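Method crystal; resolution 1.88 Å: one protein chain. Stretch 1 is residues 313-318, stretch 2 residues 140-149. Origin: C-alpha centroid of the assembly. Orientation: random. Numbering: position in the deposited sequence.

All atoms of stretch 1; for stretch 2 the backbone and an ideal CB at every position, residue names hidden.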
# COMPACT_ATOMS: atom_id res chain seq x y z
N LEU A 313 -15.73 20.22 -1.53
CA LEU A 313 -15.71 18.90 -0.93
C LEU A 313 -14.85 17.95 -1.76
O LEU A 313 -15.08 17.79 -2.96
CB LEU A 313 -17.12 18.33 -0.86
CG LEU A 313 -18.14 19.15 -0.08
CD1 LEU A 313 -19.54 18.53 -0.21
CD2 LEU A 313 -17.69 19.26 1.38
N VAL A 314 -13.88 17.33 -1.11
CA VAL A 314 -13.08 16.34 -1.82
C VAL A 314 -13.93 15.10 -2.01
O VAL A 314 -14.60 14.65 -1.08
CB VAL A 314 -11.78 15.98 -1.05
CG1 VAL A 314 -11.04 14.89 -1.80
CG2 VAL A 314 -10.90 17.21 -0.88
N ASN A 315 -13.92 14.55 -3.22
CA ASN A 315 -14.55 13.25 -3.42
C ASN A 315 -13.53 12.13 -3.60
O ASN A 315 -13.76 11.01 -3.15
CB ASN A 315 -15.46 13.26 -4.63
CG ASN A 315 -16.48 12.14 -4.59
OD1 ASN A 315 -17.04 11.83 -3.53
ND2 ASN A 315 -16.72 11.50 -5.73
N GLU A 316 -12.42 12.43 -4.26
CA GLU A 316 -11.49 11.38 -4.64
C GLU A 316 -10.11 11.96 -4.93
O GLU A 316 -9.99 13.11 -5.34
CB GLU A 316 -12.02 10.62 -5.87
CG GLU A 316 -11.12 9.50 -6.37
CD GLU A 316 -11.78 8.63 -7.44
OE1 GLU A 316 -12.81 9.05 -8.00
OE2 GLU A 316 -11.27 7.52 -7.70
N ILE A 317 -9.08 11.17 -4.68
CA ILE A 317 -7.71 11.49 -5.13
C ILE A 317 -7.24 10.38 -6.05
O ILE A 317 -7.22 9.22 -5.66
CB ILE A 317 -6.74 11.60 -3.93
CG1 ILE A 317 -7.31 12.59 -2.90
CG2 ILE A 317 -5.31 12.02 -4.42
CD1 ILE A 317 -6.50 12.71 -1.64
N ASN A 318 -6.85 10.74 -7.26
CA ASN A 318 -6.44 9.78 -8.27
C ASN A 318 -4.95 9.90 -8.48
O ASN A 318 -4.48 10.95 -8.91
CB ASN A 318 -7.12 10.10 -9.60
CG ASN A 318 -8.60 10.06 -9.50
OD1 ASN A 318 -9.21 8.99 -9.56
ND2 ASN A 318 -9.21 11.23 -9.31
N UNK A 140 -8.51 3.13 -2.31
CA UNK A 140 -9.71 2.77 -1.57
C UNK A 140 -10.36 4.07 -1.11
O UNK A 140 -9.93 4.68 -0.14
CB UNK A 140 -9.39 1.85 -0.39
N UNK A 141 -11.40 4.47 -1.82
CA UNK A 141 -11.97 5.80 -1.68
C UNK A 141 -12.51 6.10 -0.30
O UNK A 141 -12.47 7.25 0.15
CB UNK A 141 -13.09 5.99 -2.71
N UNK A 142 -12.99 5.07 0.39
CA UNK A 142 -13.48 5.26 1.74
C UNK A 142 -12.32 5.44 2.72
O UNK A 142 -12.40 6.25 3.66
CB UNK A 142 -14.35 4.08 2.16
N UNK A 143 -11.24 4.71 2.49
CA UNK A 143 -10.03 4.89 3.30
C UNK A 143 -9.46 6.29 3.07
O UNK A 143 -9.04 6.96 4.02
CB UNK A 143 -8.99 3.82 2.96
N UNK A 144 -9.45 6.74 1.82
CA UNK A 144 -8.99 8.10 1.51
C UNK A 144 -9.78 9.11 2.33
O UNK A 144 -9.20 9.98 2.99
CB UNK A 144 -9.13 8.40 0.02
N UNK A 145 -11.10 8.99 2.30
CA UNK A 145 -11.94 9.93 3.03
C UNK A 145 -11.74 9.86 4.53
O UNK A 145 -11.82 10.87 5.22
CB UNK A 145 -13.41 9.68 2.70
N UNK A 146 -11.45 8.66 5.03
CA UNK A 146 -11.21 8.50 6.45
C UNK A 146 -10.01 9.35 6.84
O UNK A 146 -10.03 10.08 7.83
CB UNK A 146 -10.99 7.03 6.81
N UNK A 147 -8.95 9.23 6.05
CA UNK A 147 -7.72 9.93 6.35
C UNK A 147 -7.92 11.44 6.18
O UNK A 147 -7.49 12.23 7.03
CB UNK A 147 -6.59 9.43 5.45
N UNK A 148 -8.60 11.84 5.11
CA UNK A 148 -8.85 13.25 4.86
C UNK A 148 -9.68 13.87 5.97
O UNK A 148 -9.33 14.92 6.51
CB UNK A 148 -9.55 13.43 3.51
N UNK A 149 -10.78 13.21 6.30
CA UNK A 149 -11.67 13.78 7.30
C UNK A 149 -11.01 13.85 8.67
O UNK A 149 -11.19 14.81 9.41
CB UNK A 149 -12.96 12.96 7.38

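Strand 313-318 and helix 141-149 approach to 8.4 Å between axes, their N-to-C directions 118° apart, and only positions 141, 144, 145 and 148 bring side chains into contact with the strand.

Position 140 (phi/psi -93/101) precedes the helix as N-cap, and its ideal CB has nothing of stretch 1 within 5.5 Å. Many residues would fit; it is Glu140, whose backbone O accepts from the N of residue 144 at 2.9 Å.

At 141, CA-to-CB points toward the strand, with the ideal CB 5.1 Å from Asn315 O and 5.4 Å from Glu316 CG. The gap admits a long chain, and the carboxylate of Glu316 makes a basic one attractive, though a polar or flexible apolar one could also lie there. The residue is Lys141. Its contact is made by the aliphatic shaft, CD to Glu316 OE2 at 3.6 Å, while NZ bonds elsewhere in the structure. Water 1 links the backbones, donating to Lys141 O (2.8 Å) and Asn315 O (2.9 Å), although more acceptors compete for its protons than it can serve.

Positions 142 and 143 have ideal CBs out of reach, so stretch 1 sets no preference. They are Asp142, whose OD1 takes a weak bond from the N of Leu143 (2.9 Å, 127°), and Leu143 itself.

At 144 the CB points toward the strand, 5.3 Å from Ile317 CD1. A small or medium side chain suits this spacing: Ala, Val, Thr or Ser. Thr144 places CG2 3.8 Å from Ile317 CD1, while OG1 accepts from water 2 (3.0 Å), which in turn accepts from Ile317 N (2.9 Å).

Position 145 points sideways, and its ideal CB finds nothing within 5.5 Å. Only a long chain could reach the carbonyl of the Asn315 side chain; a donor such as Lys or Arg would be apt. Lys145 runs nearly extended (chi2 to chi4 all t), and NZ donates to Asn315 OD1 at 3.2 Å, the sole direct hydrogen bond across the stretches.

Positions 146 and 147 are unconstrained by the strand. Thr146 OG1 donates to Asp142 O (2.9 Å); Val147 follows.

At 148 CA-to-CB points toward the strand, but the ideal CB lies 6.0 Å from Ile317 CD1; Val314 and Ile317 offer methyl groups. Leu, Ile or Met could span that distance. Leu148 (m, t) brings CD1 to 3.6 Å from Val314 CG1 and 4.0 Å from Ile317 CD1, closing an apolar cluster.

Position 149 is out of reach and could be almost anything; it is Arg149, whose side chain does not reach stretch 1.

Stretch 2, residues 140-149: EKDLTKTVLR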
# COMPACT_ATOMS: atom_id res chain seq x y z
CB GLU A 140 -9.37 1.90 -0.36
CG GLU A 140 -8.37 0.79 -0.65
CD GLU A 140 -9.04 -0.49 -1.08
OE1 GLU A 140 -10.16 -0.76 -0.60
OE2 GLU A 140 -8.45 -1.23 -1.89
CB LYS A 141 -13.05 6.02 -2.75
CG LYS A 141 -12.50 5.90 -4.17
CD LYS A 141 -13.57 6.19 -5.21
CE LYS A 141 -14.48 5.00 -5.43
NZ LYS A 141 -13.83 3.96 -6.27
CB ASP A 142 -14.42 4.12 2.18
CG ASP A 142 -13.75 2.73 2.17
OD1 ASP A 142 -12.78 2.49 1.40
OD2 ASP A 142 -14.21 1.87 2.93
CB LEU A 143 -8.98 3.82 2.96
CG LEU A 143 -7.62 3.91 3.65
CD1 LEU A 143 -7.79 3.93 5.18
CD2 LEU A 143 -6.72 2.76 3.18
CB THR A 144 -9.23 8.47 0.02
OG1 THR A 144 -8.87 7.38 -0.83
CG2 THR A 144 -8.40 9.70 -0.35
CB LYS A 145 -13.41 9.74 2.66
CG LYS A 145 -13.75 10.30 1.29
CD LYS A 145 -15.20 10.01 0.94
CE LYS A 145 -15.53 10.55 -0.43
NZ LYS A 145 -16.99 10.57 -0.59
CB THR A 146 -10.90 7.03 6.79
OG1 THR A 146 -12.07 6.24 6.55
CG2 THR A 146 -10.49 6.88 8.25
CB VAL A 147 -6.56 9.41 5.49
CG1 VAL A 147 -5.34 10.30 5.62
CG2 VAL A 147 -6.24 7.95 5.88
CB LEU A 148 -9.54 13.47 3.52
CG LEU A 148 -8.66 13.10 2.31
CD1 LEU A 148 -9.45 13.25 1.01
CD2 LEU A 148 -7.40 13.95 2.32
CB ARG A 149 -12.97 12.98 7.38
CG ARG A 149 -13.91 13.52 8.42
CD ARG A 149 -14.70 12.40 9.03
NE ARG A 149 -15.99 12.12 8.40
CZ ARG A 149 -16.59 12.85 7.46
NH1 ARG A 149 -16.02 13.94 6.99
NH2 ARG A 149 -17.77 12.47 7.00
O HOH W 1 -11.90 9.05 -1.98
O HOH W 2 -9.57 8.51 -3.55
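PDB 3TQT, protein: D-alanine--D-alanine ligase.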